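Local coordinates for protein molybdopterin biosynthesis enzyme, MoaB (Thermus thermophilus, PDB 2IS8) that probably binds molybdopterin and takes part in the biosynthesis of the molybdenum cofactor, at residues Met1-Ile6 with Glu36-Glu41; Gly5-Ser10 with Ile66-Gly71; Ala117-Arg122 with Ser151-Lys156. All coordinates share one frame; numbering follows the deposited sequence.

Contact 1 of 3, residues Met1-Ile6 with Glu36-Glu41. With FMT (formic acid), chain E.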
# COMPACT_ATOMS: atom_id res chain seq x y z
N MET B 1 -20.99 3.13 19.67
CA MET B 1 -20.20 2.47 20.75
C MET B 1 -19.70 1.11 20.26
O MET B 1 -20.49 0.23 19.91
CB MET B 1 -21.08 2.29 22.00
CG MET B 1 -20.33 1.76 23.21
SD MET B 1 -18.86 2.72 23.57
CE MET B 1 -19.58 4.25 24.18
N PHE B 2 -18.38 0.95 20.26
CA PHE B 2 -17.77 -0.28 19.77
C PHE B 2 -16.88 -0.97 20.80
O PHE B 2 -16.09 -0.33 21.49
CB PHE B 2 -16.95 0.04 18.52
CG PHE B 2 -17.74 0.74 17.45
CD1 PHE B 2 -18.67 0.05 16.69
CD2 PHE B 2 -17.56 2.10 17.23
CE1 PHE B 2 -19.43 0.71 15.73
CE2 PHE B 2 -18.32 2.77 16.26
CZ PHE B 2 -19.25 2.07 15.51
N ARG B 3 -17.04 -2.29 20.91
CA ARG B 3 -16.26 -3.08 21.85
C ARG B 3 -14.88 -3.33 21.29
O ARG B 3 -14.72 -3.87 20.19
CB ARG B 3 -16.98 -4.41 22.13
CG ARG B 3 -18.35 -4.21 22.76
CD ARG B 3 -19.14 -5.49 22.77
NE ARG B 3 -18.50 -6.53 23.56
CZ ARG B 3 -18.33 -7.78 23.16
NH1 ARG B 3 -18.75 -8.15 21.95
NH2 ARG B 3 -17.76 -8.67 23.95
N VAL B 4 -13.87 -2.93 22.06
CA VAL B 4 -12.48 -3.04 21.64
C VAL B 4 -11.67 -4.02 22.47
O VAL B 4 -11.85 -4.13 23.68
CB VAL B 4 -11.79 -1.67 21.74
CG1 VAL B 4 -10.36 -1.74 21.20
CG2 VAL B 4 -12.59 -0.63 20.98
N GLY B 5 -10.75 -4.71 21.80
CA GLY B 5 -9.86 -5.63 22.47
C GLY B 5 -8.44 -5.16 22.20
O GLY B 5 -8.10 -4.81 21.07
N ILE B 6 -7.60 -5.12 23.24
CA ILE B 6 -6.22 -4.69 23.10
C ILE B 6 -5.31 -5.90 23.35
O ILE B 6 -5.30 -6.46 24.44
CB ILE B 6 -5.88 -3.56 24.11
CG1 ILE B 6 -6.76 -2.34 23.83
CG2 ILE B 6 -4.40 -3.18 24.01
CD1 ILE B 6 -6.65 -1.25 24.87
N GLU B 36 -15.32 1.17 24.01
CA GLU B 36 -15.31 0.56 25.34
C GLU B 36 -14.39 -0.65 25.24
O GLU B 36 -14.61 -1.55 24.43
CB GLU B 36 -16.72 0.17 25.80
CG GLU B 36 -17.52 -0.69 24.85
CD GLU B 36 -18.97 -0.86 25.29
OE1 GLU B 36 -19.37 -0.21 26.29
OE2 GLU B 36 -19.71 -1.63 24.64
N VAL B 37 -13.33 -0.62 26.04
CA VAL B 37 -12.35 -1.71 26.05
C VAL B 37 -12.94 -2.88 26.82
O VAL B 37 -13.07 -2.84 28.04
CB VAL B 37 -11.03 -1.25 26.69
CG1 VAL B 37 -10.01 -2.38 26.67
CG2 VAL B 37 -10.48 -0.06 25.91
N ALA B 38 -13.29 -3.92 26.07
CA ALA B 38 -13.92 -5.10 26.62
C ALA B 38 -12.96 -6.27 26.83
O ALA B 38 -13.34 -7.30 27.37
CB ALA B 38 -15.07 -5.53 25.72
N ALA B 39 -11.72 -6.11 26.39
CA ALA B 39 -10.74 -7.17 26.55
C ALA B 39 -9.32 -6.67 26.44
O ALA B 39 -9.04 -5.73 25.72
CB ALA B 39 -10.98 -8.26 25.51
N TYR B 40 -8.44 -7.32 27.19
CA TYR B 40 -7.02 -7.01 27.18
C TYR B 40 -6.25 -8.28 27.53
O TYR B 40 -6.52 -8.92 28.54
CB TYR B 40 -6.69 -5.92 28.21
CG TYR B 40 -5.21 -5.85 28.54
CD1 TYR B 40 -4.26 -5.60 27.55
CD2 TYR B 40 -4.75 -6.11 29.83
CE1 TYR B 40 -2.90 -5.61 27.83
CE2 TYR B 40 -3.38 -6.12 30.12
CZ TYR B 40 -2.46 -5.88 29.11
OH TYR B 40 -1.11 -5.92 29.38
N GLU B 41 -5.31 -8.65 26.67
CA GLU B 41 -4.50 -9.84 26.90
C GLU B 41 -3.07 -9.65 26.40
O GLU B 41 -2.80 -8.84 25.51
CB GLU B 41 -5.10 -11.06 26.19
CG GLU B 41 -6.30 -11.70 26.90
CD GLU B 41 -6.80 -12.94 26.18
OE1 GLU B 41 -5.96 -13.79 25.80
OE2 GLU B 41 -8.03 -13.09 25.99
C FMT E . -0.38 -5.50 32.49
O1 FMT E . 0.02 -6.43 31.82
O2 FMT E . 0.15 -4.40 32.54
O HOH W 1 -21.02 -1.85 22.05

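Contact 2 of 3, residues Gly5-Ser10 with Ile66-Gly71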
# COMPACT_ATOMS: atom_id res chain seq x y z
N GLY B 5 -10.75 -4.71 21.80
CA GLY B 5 -9.86 -5.63 22.47
C GLY B 5 -8.44 -5.16 22.20
O GLY B 5 -8.10 -4.81 21.07
N ILE B 6 -7.60 -5.12 23.24
CA ILE B 6 -6.22 -4.69 23.10
C ILE B 6 -5.31 -5.90 23.35
O ILE B 6 -5.30 -6.46 24.44
CB ILE B 6 -5.88 -3.56 24.11
CG1 ILE B 6 -6.76 -2.34 23.83
CG2 ILE B 6 -4.40 -3.18 24.01
CD1 ILE B 6 -6.65 -1.25 24.87
N LEU B 7 -4.57 -6.29 22.32
CA LEU B 7 -3.68 -7.44 22.41
C LEU B 7 -2.22 -7.03 22.34
O LEU B 7 -1.75 -6.59 21.29
CB LEU B 7 -3.98 -8.43 21.28
CG LEU B 7 -3.16 -9.72 21.27
CD1 LEU B 7 -3.44 -10.51 22.54
CD2 LEU B 7 -3.51 -10.54 20.04
N THR B 8 -1.50 -7.17 23.45
CA THR B 8 -0.08 -6.81 23.49
C THR B 8 0.78 -8.03 23.15
O THR B 8 0.86 -8.99 23.92
CB THR B 8 0.31 -6.26 24.87
OG1 THR B 8 -0.40 -5.04 25.10
CG2 THR B 8 1.81 -5.98 24.93
N VAL B 9 1.41 -7.98 21.98
CA VAL B 9 2.19 -9.11 21.49
C VAL B 9 3.66 -8.98 21.87
O VAL B 9 4.31 -7.99 21.56
CB VAL B 9 2.08 -9.24 19.96
CG1 VAL B 9 2.81 -10.49 19.48
CG2 VAL B 9 0.62 -9.27 19.53
N SER B 10 4.17 -10.00 22.56
CA SER B 10 5.59 -10.05 22.91
C SER B 10 5.89 -11.34 23.66
O SER B 10 4.98 -12.01 24.15
CB SER B 10 6.00 -8.77 23.65
OG SER B 10 7.37 -8.83 24.03
N ILE B 66 -10.10 -4.82 17.09
CA ILE B 66 -8.99 -5.46 17.78
C ILE B 66 -7.74 -4.67 17.45
O ILE B 66 -7.37 -4.53 16.28
CB ILE B 66 -8.76 -6.92 17.35
CG1 ILE B 66 -9.96 -7.78 17.77
CG2 ILE B 66 -7.47 -7.46 17.98
CD1 ILE B 66 -9.88 -9.22 17.28
N LEU B 67 -7.13 -4.11 18.48
CA LEU B 67 -5.91 -3.35 18.33
C LEU B 67 -4.77 -4.15 18.93
O LEU B 67 -4.69 -4.30 20.15
CB LEU B 67 -6.02 -2.00 19.07
CG LEU B 67 -7.13 -1.05 18.59
CD1 LEU B 67 -7.16 0.19 19.49
CD2 LEU B 67 -6.86 -0.65 17.15
N THR B 68 -3.93 -4.72 18.08
CA THR B 68 -2.78 -5.45 18.58
C THR B 68 -1.67 -4.41 18.60
O THR B 68 -1.76 -3.40 17.90
CB THR B 68 -2.33 -6.60 17.63
OG1 THR B 68 -1.77 -6.06 16.43
CG2 THR B 68 -3.49 -7.50 17.28
N ASN B 69 -0.66 -4.61 19.43
CA ASN B 69 0.46 -3.69 19.46
C ASN B 69 1.74 -4.50 19.61
O ASN B 69 1.80 -5.45 20.39
CB ASN B 69 0.33 -2.66 20.59
CG ASN B 69 0.39 -3.27 21.98
OD1 ASN B 69 -0.65 -3.58 22.58
ND2 ASN B 69 1.60 -3.46 22.49
N GLY B 70 2.74 -4.14 18.81
CA GLY B 70 4.03 -4.83 18.84
C GLY B 70 4.21 -5.92 17.80
O GLY B 70 3.24 -6.43 17.24
N GLY B 71 5.47 -6.28 17.54
CA GLY B 71 5.79 -7.33 16.59
C GLY B 71 5.61 -6.96 15.13
O GLY B 71 5.41 -7.83 14.29
O HOH W 2 4.10 -5.33 22.32

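Contact 3 of 3, residues Ala117-Arg122 with Ser151-Lys156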
# COMPACT_ATOMS: atom_id res chain seq x y z
N ALA B 117 -3.90 -4.00 8.36
CA ALA B 117 -5.23 -3.68 8.85
C ALA B 117 -6.19 -4.48 7.98
O ALA B 117 -5.99 -4.58 6.77
CB ALA B 117 -5.51 -2.19 8.72
N GLY B 118 -7.22 -5.04 8.59
CA GLY B 118 -8.16 -5.81 7.80
C GLY B 118 -9.39 -6.21 8.58
O GLY B 118 -9.55 -5.87 9.76
N VAL B 119 -10.26 -6.95 7.92
CA VAL B 119 -11.49 -7.41 8.53
C VAL B 119 -11.58 -8.93 8.52
O VAL B 119 -11.17 -9.58 7.57
CB VAL B 119 -12.73 -6.86 7.77
CG1 VAL B 119 -14.01 -7.44 8.36
CG2 VAL B 119 -12.74 -5.33 7.83
N ARG B 120 -12.10 -9.49 9.62
CA ARG B 120 -12.36 -10.92 9.74
C ARG B 120 -13.78 -10.95 10.27
O ARG B 120 -14.06 -10.40 11.35
CB ARG B 120 -11.41 -11.60 10.73
CG ARG B 120 -11.67 -13.12 10.82
CD ARG B 120 -10.88 -13.79 11.94
NE ARG B 120 -11.30 -15.18 12.14
CZ ARG B 120 -10.95 -16.20 11.36
NH1 ARG B 120 -10.16 -16.00 10.32
NH2 ARG B 120 -11.40 -17.42 11.63
N GLY B 121 -14.70 -11.56 9.53
CA GLY B 121 -16.09 -11.59 9.96
C GLY B 121 -16.60 -10.17 10.08
O GLY B 121 -16.65 -9.44 9.09
N ARG B 122 -16.95 -9.75 11.30
CA ARG B 122 -17.42 -8.39 11.53
C ARG B 122 -16.51 -7.69 12.54
O ARG B 122 -16.97 -6.89 13.35
CB ARG B 122 -18.87 -8.39 12.02
CG ARG B 122 -19.88 -8.64 10.91
CD ARG B 122 -21.31 -8.51 11.41
NE ARG B 122 -22.27 -8.54 10.31
CZ ARG B 122 -22.35 -7.61 9.35
NH1 ARG B 122 -21.51 -6.58 9.35
NH2 ARG B 122 -23.26 -7.72 8.40
N SER B 151 -18.56 1.35 11.96
CA SER B 151 -20.00 1.28 11.69
C SER B 151 -20.26 0.44 10.44
O SER B 151 -21.21 -0.34 10.39
CB SER B 151 -20.60 2.69 11.54
OG SER B 151 -20.10 3.37 10.40
N LEU B 152 -19.39 0.59 9.44
CA LEU B 152 -19.54 -0.16 8.19
C LEU B 152 -19.20 -1.64 8.35
O LEU B 152 -19.90 -2.51 7.83
CB LEU B 152 -18.65 0.46 7.11
CG LEU B 152 -19.05 1.86 6.64
CD1 LEU B 152 -18.04 2.37 5.61
CD2 LEU B 152 -20.46 1.82 6.04
N VAL B 153 -18.12 -1.93 9.07
CA VAL B 153 -17.70 -3.31 9.29
C VAL B 153 -18.66 -4.09 10.17
O VAL B 153 -18.98 -5.25 9.89
CB VAL B 153 -16.30 -3.36 9.94
CG1 VAL B 153 -15.98 -4.78 10.40
CG2 VAL B 153 -15.26 -2.86 8.97
N THR B 154 -19.10 -3.45 11.25
CA THR B 154 -19.96 -4.10 12.23
C THR B 154 -21.45 -3.91 12.01
O THR B 154 -22.26 -4.68 12.54
CB THR B 154 -19.65 -3.58 13.64
OG1 THR B 154 -20.06 -2.21 13.74
CG2 THR B 154 -18.16 -3.68 13.92
N GLY B 155 -21.81 -2.88 11.25
CA GLY B 155 -23.21 -2.60 11.00
C GLY B 155 -23.86 -1.94 12.20
O GLY B 155 -25.08 -1.77 12.24
N LYS B 156 -23.04 -1.57 13.19
CA LYS B 156 -23.55 -0.94 14.41
C LYS B 156 -23.44 0.58 14.35
O LYS B 156 -22.52 1.13 13.74
CB LYS B 156 -22.78 -1.45 15.63
CG LYS B 156 -22.87 -2.95 15.82
CD LYS B 156 -22.03 -3.40 16.99
CE LYS B 156 -22.00 -4.91 17.08
NZ LYS B 156 -21.28 -5.37 18.28
O HOH W 3 -18.02 -7.16 7.99

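Contact 1 of 3, residues Met1-Ile6 with Glu36-Glu41
Glu36 lies against Met1 and Arg3 at the start of two parallel strands. Its CG sits between the backbone N and the carbonyl carbon (chi1 53°), and the chain beyond is extended. The Glu36 and Met1 side chains cross at about a right angle, with Met1 CG 3.6 Å from Glu36 CD. Met1 bends at chi2 and chi3, which brings SD back over Glu36 CG. Glu36 OE2 reaches Arg3 CG at 3.5 Å, but the guanidinium turns elsewhere, NH1 bonding to Glu61 O. A water bridges Glu36 OE2 and Met1 O. On the other face, Ile6 CD1 packs on Val37 CG1 at 4.0 Å. Tyr40 CD1 lies 3.4 Å from Ile6 O. Tyr40 OH hydrogen-bonds to Asp20 and is 2.7 Å from O1 of a formic acid, probably from the crystallisation liquor.

The register slips by one between Val4 and Gly5, a beta bulge. Val4 O takes Ala38 N at 2.8 Å and, weakly, Ala39 N. Beyond the bulge, Ile6 N donates to Ala39 O.

Strands 2-9 and 35-43 are joined by helix 21-30 as a beta-alpha-beta unit. That helix packs on Ile6 and Val37, while strand 65-69 flanks strand 2-9 and meets Val4.

Contact 2 of 3, residues Gly5-Ser10 with Ile66-Gly71
Asn69 and Thr8 face each other across neighbouring parallel strands of the mixed alpha/beta sheet of this MogA/MoaB-family fold. Asn69 is the residue most buried by the contact, followed by Val9 and Leu7. Asn69 CG stands between the backbone N and the carbonyl carbon (chi1 65°), which swings the amide over to strand 2-9. There OD1 comes within 2.9 Å of Thr8 OG1. Thr8 OG1 also bonds to Asp20, so which acceptor takes its proton is left open. Asn69 ND2 lies beside the methyl of Thr8, 3.5 Å from CG2. OD1 also nears Ile6 CG2, so the amide bridges a polar and an apolar neighbour on the same strand.

Leu7 points to the opposite face. Its CD2 meets Thr68 CG2 at 4.1 Å, and the two side chains lie at a slant to each other. Thr68 OG1 turns to Asn127. Val9 CB lies 3.8 Å from Asn69 O, with Val9 CG2 also near that oxygen. Trp57 of helix 47-60 packs on Leu7, and Ile50 of the same helix packs on Val9.

The backbones are stitched in regular parallel fashion. Leu7 N donates to Leu67 O, and Leu7 O accepts from Asn69 N, both at 2.9 Å. Both backbone polar atoms of Leu7 are thus bonded to strand 65-69. Gly70 follows Asn69 with a positive phi of 96°.

At the strand ends Asn69 O is held twice. Val9 N donates to it at 3.0 Å, and a water donates to both it and Val9 O.

Contact 3 of 3, residues Ala117-Arg122 with Ser151-Lys156
Val153 O, near the end of helix 146-154, is gripped by two groups. A water donates to it at 2.9 Å and also donates to Gly121 O. Arg122 NH1 makes the second bond, also 2.9 Å to Val153 O. This bond is weak, for it is strongly bent, with an N-H...O angle of 124°. The carbonyl oxygen lies at the edge of the guanidinium, near its plane. Gly121 and Arg122 link the antiparallel neighbours 117-120 and 123-128, a beta hairpin, and its turn packs on the C-terminal end of the helix. Arg122 CG is anti to its carbonyl carbon (chi1 -77°), and the chain is extended from CG to NE. The aliphatic part therefore runs past the helix end, with CG 3.7 Å from Val153 O.

Beside this polar patch the valines meet tip to tip. Val119 CG2 touches Val153 CG2 at 3.7 Å, and the two CG1 methyls are 3.9 Å apart. Val153 CG1 also leans on the carbonyl group of Arg122. Thr154 sends its methyl to the same carbonyl, with CG2 3.5 Å from Arg122 O.

The hydroxyl of Thr154 serves the end of its own helix. OG1 accepts from Lys156 N at 3.1 Å, an ST turn, and bonds to Leu150 O. Gly155 leaves the helix with a phi of 77°. A second subunit packs its Leu74 on Val153 and Leu152 and its Pro76 on Arg122.

The joint thus rests on valine packing, the aliphatic chain of Arg122 and a water bridge; only the NH1 bond is weak. A positive guanidinium near the carboxy-terminal carbonyls would probably suit the helix dipole.

In the fold
Contacts 1 and 2 share Gly5 and Ile6 and flank strand 2-9 on its two edges. Contact 2 is central and wholly buried. Contact 1 lies nearer the surface, where strand 35-43 is outermost in the chain, and a third of its touching residues are exposed. Glu41 O links the two by a probable hydrogen bond to Thr8 N. Contact 3 differs in kind. It joins a strand on the far side of the sheet to the last helix, by methyl packing and a water bridge in place of a ladder of backbone bonds. Its valines are buried, while Arg122 and Gly155 are exposed. Phe2 packs on Thr154, which brings contacts 1 and 3 together, while contacts 2 and 3 do not touch.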